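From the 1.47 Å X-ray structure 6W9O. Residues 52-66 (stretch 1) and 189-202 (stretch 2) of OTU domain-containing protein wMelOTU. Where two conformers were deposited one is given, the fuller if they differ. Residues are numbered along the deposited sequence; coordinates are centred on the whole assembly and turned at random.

Stretch 1 52-66: SCFFDSFRQSLEQQT
Stretch 2 189-202: GLHFEPLLDRNKSS

A helix laid along a strand cannot share the strand's backbone ladder, so any hydrogen bond to the strand's peptide groups has to come from side chains or waters. In wMelOTU the helix 53-66 runs nearly parallel to the strand that ends at Asp197, their N-to-C directions 7° apart and their axes 6.6 Å apart at closest approach. Phe54 lies beside Phe192 (CA to CA 5.5 Å), Ser57 beside Pro194 (4.2 Å) and Gln64 beside Lys200 (6.4 Å), the last in a short 3-10 segment, 198-200. Together the stretches bury 704 Å².

From Cys53 to Gln65 phi stays between -57° and -75° and psi between -31° and -50°; Thr66, at -116°/-10°, departs from this. Bonds from i to i-4 satisfy the backbone nitrogens from Asp56 to Thr66. The strand is extended, with phi from -76° to -135° and psi from 113° to 169° across Phe192 to Leu196.

At the N-terminal end, Cys53 (chi1 p) points toward the strand, and its SG accepts a long hydrogen bond from Phe192 N at 3.4 Å, 154° at the hydrogen. Phe192 (m) receives the edge of the Phe54 ring (t) on its face, centroids 5.5 Å apart and planes at 76°.

Ser57 sits where the backbones come closest. Its m rotamer turns OG back along the helix to donate to Cys53 O at 2.7 Å, so the hydroxyl proton is spent within the helix. Although Ser57 OG lies 3.3 Å from Pro194 N, no hydrogen bond forms, because proline nitrogen has no hydrogen. The small side chain instead packs against the proline ring, with Ser57 OG 3.4 Å from Pro194 CD.

One turn on, Gln60 (m, t) brings OE1 to 3.7 Å from Pro194 CG. Water 1 bridges where direct reach fails: it lies 2.7 Å from Ser61 OG and donates to Leu195 O, also at 2.7 Å.

Gln64, extended with chi1 and chi2 both t, makes the shortest direct hydrogen bond between the stretches: its OE1 accepts from Asp197 N at 2.8 Å and 166°. Asp197 (t) uses OD2 to accept from Asn199 N at 2.9 Å, while OD1 lies 2.6 Å from water 4. Ser201 OG donates to Asp197 O at 2.8 Å.

Gln65 starts away from the strand but curls back through chi1 and chi2 both m, so that OE1 accepts from Lys200 NZ at 2.9 Å. The extended lysine (m, then t throughout) also donates to water 3, 2.7 Å from NZ, which in turn donates to Gln65 O at 2.7 Å.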

# COMPACT_ATOMS: atom_id res chain seq x y z
N SER A 52 -9.11 7.12 2.59
CA SER A 52 -7.73 6.77 2.88
C SER A 52 -7.52 5.28 3.10
O SER A 52 -6.48 4.90 3.67
CB SER A 52 -7.25 7.55 4.11
OG SER A 52 -7.16 8.94 3.72
N CYS A 53 -8.41 4.42 2.58
CA CYS A 53 -8.24 2.98 2.87
C CYS A 53 -6.93 2.42 2.36
O CYS A 53 -6.44 1.44 2.93
CB CYS A 53 -9.40 2.18 2.26
SG CYS A 53 -9.50 2.21 0.45
N PHE A 54 -6.36 2.95 1.26
CA PHE A 54 -5.09 2.39 0.80
C PHE A 54 -4.02 2.66 1.84
O PHE A 54 -3.29 1.74 2.24
CB PHE A 54 -4.65 3.05 -0.54
CG PHE A 54 -3.26 2.69 -0.90
CD1 PHE A 54 -2.96 1.39 -1.38
CD2 PHE A 54 -2.24 3.57 -0.65
CE1 PHE A 54 -1.66 1.00 -1.60
CE2 PHE A 54 -0.92 3.21 -0.87
CZ PHE A 54 -0.62 1.90 -1.34
N PHE A 55 -3.94 3.91 2.27
CA PHE A 55 -2.90 4.31 3.23
C PHE A 55 -3.10 3.61 4.56
O PHE A 55 -2.11 3.17 5.21
CB PHE A 55 -2.97 5.83 3.41
CG PHE A 55 -2.72 6.56 2.10
CD1 PHE A 55 -1.45 6.72 1.60
CD2 PHE A 55 -3.81 7.05 1.39
CE1 PHE A 55 -1.24 7.34 0.39
CE2 PHE A 55 -3.59 7.69 0.18
CZ PHE A 55 -2.32 7.84 -0.31
N ASP A 56 -4.35 3.49 4.99
CA ASP A 56 -4.64 2.82 6.28
C ASP A 56 -4.34 1.33 6.19
O ASP A 56 -3.87 0.73 7.20
CB ASP A 56 -6.09 3.05 6.65
CG ASP A 56 -6.38 2.69 8.10
OD1 ASP A 56 -5.65 3.23 8.97
OD2 ASP A 56 -7.38 1.97 8.40
N SER A 57 -4.62 0.69 5.07
CA SER A 57 -4.29 -0.74 4.93
C SER A 57 -2.78 -0.95 4.93
O SER A 57 -2.25 -1.83 5.66
CB SER A 57 -4.86 -1.27 3.61
OG SER A 57 -6.28 -1.20 3.63
N PHE A 58 -2.05 -0.11 4.18
CA PHE A 58 -0.58 -0.18 4.18
C PHE A 58 -0.03 0.05 5.57
O PHE A 58 0.85 -0.69 6.03
CB PHE A 58 -0.04 0.88 3.20
CG PHE A 58 1.44 0.81 2.94
CD1 PHE A 58 1.93 0.21 1.77
CD2 PHE A 58 2.36 1.37 3.85
CE1 PHE A 58 3.32 0.13 1.55
CE2 PHE A 58 3.74 1.31 3.59
CZ PHE A 58 4.18 0.64 2.44
N ARG A 59 -0.53 1.06 6.27
CA ARG A 59 -0.06 1.36 7.65
C ARG A 59 -0.22 0.16 8.56
O ARG A 59 0.67 -0.10 9.39
CB ARG A 59 -0.94 2.52 8.21
CG ARG A 59 -0.90 2.68 9.74
CD ARG A 59 -1.87 3.73 10.19
NE ARG A 59 -3.20 3.16 10.40
CZ ARG A 59 -3.57 2.44 11.47
NH1 ARG A 59 -2.71 2.13 12.44
NH2 ARG A 59 -4.84 2.05 11.56
N GLN A 60 -1.39 -0.51 8.51
CA GLN A 60 -1.63 -1.58 9.48
C GLN A 60 -0.70 -2.74 9.21
O GLN A 60 -0.18 -3.36 10.16
CB GLN A 60 -3.08 -2.02 9.44
CG GLN A 60 -4.04 -0.96 10.06
CD GLN A 60 -5.45 -1.48 10.02
OE1 GLN A 60 -5.74 -2.55 10.58
NE2 GLN A 60 -6.35 -0.77 9.32
N SER A 61 -0.51 -3.10 7.94
CA SER A 61 0.36 -4.24 7.66
C SER A 61 1.81 -3.88 7.96
O SER A 61 2.56 -4.69 8.55
CB SER A 61 0.15 -4.67 6.19
OG SER A 61 1.13 -5.65 5.81
N LEU A 62 2.21 -2.63 7.66
CA LEU A 62 3.56 -2.17 8.00
C LEU A 62 3.82 -2.29 9.49
O LEU A 62 4.88 -2.76 9.92
CB LEU A 62 3.76 -0.72 7.54
CG LEU A 62 5.17 -0.14 7.78
CD1 LEU A 62 6.16 -0.80 6.84
CD2 LEU A 62 5.13 1.39 7.64
N GLU A 63 2.86 -1.85 10.31
CA GLU A 63 3.10 -1.87 11.75
C GLU A 63 3.23 -3.32 12.23
O GLU A 63 4.10 -3.65 13.05
CB GLU A 63 1.97 -1.16 12.50
CG GLU A 63 2.28 -1.21 14.02
CD GLU A 63 1.28 -0.49 14.90
OE1 GLU A 63 0.40 0.25 14.35
OE2 GLU A 63 1.37 -0.60 16.13
N GLN A 64 2.36 -4.20 11.74
CA GLN A 64 2.42 -5.56 12.25
C GLN A 64 3.70 -6.26 11.81
O GLN A 64 4.29 -7.03 12.57
CB GLN A 64 1.19 -6.31 11.72
CG GLN A 64 1.01 -7.63 12.38
CD GLN A 64 -0.36 -8.23 12.03
OE1 GLN A 64 -0.44 -8.88 11.05
NE2 GLN A 64 -1.36 -8.04 12.87
N GLN A 65 4.12 -6.04 10.56
CA GLN A 65 5.28 -6.74 9.99
C GLN A 65 6.58 -6.19 10.54
O GLN A 65 7.50 -6.97 10.84
CB GLN A 65 5.30 -6.55 8.45
CG GLN A 65 4.18 -7.30 7.73
CD GLN A 65 4.36 -8.81 7.86
OE1 GLN A 65 4.00 -9.40 8.89
NE2 GLN A 65 4.99 -9.44 6.88
N THR A 66 6.71 -4.84 10.64
CA THR A 66 8.02 -4.25 10.99
C THR A 66 8.04 -3.51 12.32
O THR A 66 9.14 -3.15 12.80
CB THR A 66 8.49 -3.26 9.92
OG1 THR A 66 7.69 -2.05 10.01
CG2 THR A 66 8.37 -3.84 8.52
N GLY A 189 -11.91 -1.88 -7.85
CA GLY A 189 -11.59 -0.46 -7.89
C GLY A 189 -10.37 -0.17 -7.10
O GLY A 189 -9.38 -0.95 -7.10
N LEU A 190 -10.40 0.95 -6.39
CA LEU A 190 -9.31 1.30 -5.46
C LEU A 190 -9.72 1.08 -4.00
O LEU A 190 -9.33 1.86 -3.12
CB LEU A 190 -8.84 2.74 -5.67
CG LEU A 190 -8.02 2.97 -6.97
CD1 LEU A 190 -7.59 4.42 -7.07
CD2 LEU A 190 -6.77 2.05 -7.04
N HIS A 191 -10.51 0.04 -3.74
CA HIS A 191 -10.93 -0.32 -2.38
C HIS A 191 -9.95 -1.32 -1.82
O HIS A 191 -9.72 -2.37 -2.43
CB HIS A 191 -12.32 -0.95 -2.45
CG HIS A 191 -13.35 0.03 -2.86
ND1 HIS A 191 -14.23 0.62 -1.96
CD2 HIS A 191 -13.69 0.50 -4.08
CE1 HIS A 191 -15.05 1.42 -2.63
NE2 HIS A 191 -14.71 1.41 -3.90
N PHE A 192 -9.39 -1.02 -0.63
CA PHE A 192 -8.38 -1.89 -0.04
C PHE A 192 -8.70 -2.15 1.43
O PHE A 192 -9.29 -1.33 2.12
CB PHE A 192 -7.01 -1.20 -0.09
CG PHE A 192 -6.55 -0.97 -1.51
CD1 PHE A 192 -5.97 -2.00 -2.22
CD2 PHE A 192 -6.73 0.27 -2.10
CE1 PHE A 192 -5.61 -1.82 -3.55
CE2 PHE A 192 -6.38 0.49 -3.45
CZ PHE A 192 -5.80 -0.57 -4.19
N GLU A 193 -8.24 -3.32 1.90
CA GLU A 193 -8.21 -3.68 3.32
C GLU A 193 -6.86 -4.29 3.60
O GLU A 193 -6.21 -4.82 2.70
CB GLU A 193 -9.27 -4.74 3.62
CG GLU A 193 -10.75 -4.26 3.59
CD GLU A 193 -11.69 -5.34 3.03
OE1 GLU A 193 -11.44 -5.82 1.90
OE2 GLU A 193 -12.66 -5.73 3.69
N PRO A 194 -6.38 -4.23 4.84
CA PRO A 194 -5.11 -4.87 5.18
C PRO A 194 -5.33 -6.38 5.27
O PRO A 194 -6.37 -6.87 5.72
CB PRO A 194 -4.78 -4.29 6.58
CG PRO A 194 -6.11 -4.06 7.20
CD PRO A 194 -7.01 -3.56 6.01
N LEU A 195 -4.29 -7.17 4.88
CA LEU A 195 -4.29 -8.61 5.12
C LEU A 195 -3.32 -8.85 6.28
O LEU A 195 -2.13 -8.61 6.12
CB LEU A 195 -3.85 -9.35 3.87
CG LEU A 195 -3.92 -10.87 4.05
CD1 LEU A 195 -5.38 -11.30 3.89
CD2 LEU A 195 -3.05 -11.60 3.01
N LEU A 196 -3.86 -9.27 7.43
CA LEU A 196 -3.05 -9.32 8.66
C LEU A 196 -2.86 -10.77 9.07
O LEU A 196 -3.52 -11.67 8.58
CB LEU A 196 -3.74 -8.50 9.75
CG LEU A 196 -3.93 -7.01 9.40
CD1 LEU A 196 -4.83 -6.25 10.38
CD2 LEU A 196 -2.57 -6.32 9.28
N ASP A 197 -1.96 -10.99 10.03
CA ASP A 197 -1.54 -12.34 10.44
C ASP A 197 -1.97 -12.54 11.88
O ASP A 197 -1.55 -11.79 12.77
CB ASP A 197 -0.02 -12.39 10.31
CG ASP A 197 0.57 -13.74 10.61
OD1 ASP A 197 1.76 -13.88 10.26
OD2 ASP A 197 -0.09 -14.64 11.16
N ARG A 198 -2.79 -13.57 12.13
CA ARG A 198 -3.22 -13.83 13.51
C ARG A 198 -2.02 -14.03 14.45
O ARG A 198 -2.10 -13.73 15.66
CB ARG A 198 -4.12 -15.07 13.60
CG ARG A 198 -5.39 -15.00 12.74
CD ARG A 198 -6.23 -16.28 12.93
NE ARG A 198 -7.62 -15.97 12.63
CZ ARG A 198 -8.12 -16.02 11.40
NH1 ARG A 198 -7.33 -16.37 10.39
NH2 ARG A 198 -9.40 -15.71 11.18
N ASN A 199 -0.94 -14.62 13.93
CA ASN A 199 0.20 -14.93 14.77
C ASN A 199 0.85 -13.67 15.30
O ASN A 199 1.55 -13.76 16.32
CB ASN A 199 1.25 -15.71 13.93
CG ASN A 199 0.82 -17.13 13.62
OD1 ASN A 199 0.10 -17.74 14.39
ND2 ASN A 199 1.29 -17.68 12.48
N LYS A 200 0.66 -12.53 14.65
CA LYS A 200 1.30 -11.27 14.99
C LYS A 200 0.32 -10.28 15.60
O LYS A 200 0.64 -9.08 15.72
CB LYS A 200 1.97 -10.67 13.75
CG LYS A 200 2.99 -11.66 13.18
CD LYS A 200 3.75 -11.00 11.99
CE LYS A 200 4.69 -12.04 11.39
NZ LYS A 200 5.51 -11.45 10.29
N SER A 201 -0.91 -10.73 15.86
CA SER A 201 -1.98 -9.87 16.37
C SER A 201 -2.24 -10.18 17.84
O SER A 201 -2.17 -11.33 18.26
CB SER A 201 -3.31 -10.13 15.65
OG SER A 201 -3.15 -10.04 14.25
N SER A 202 -2.57 -9.15 18.62
CA SER A 202 -2.89 -9.37 20.02
C SER A 202 -4.24 -10.06 20.15
O SER A 202 -5.07 -10.01 19.22
CB SER A 202 -2.95 -8.05 20.81
OG SER A 202 -4.11 -7.30 20.35
O HOH W 1 0.43 -8.08 6.87
O HOH W 2 5.23 -12.29 7.23
O HOH W 3 7.43 -9.69 11.07
O HOH W 4 2.88 -12.18 8.61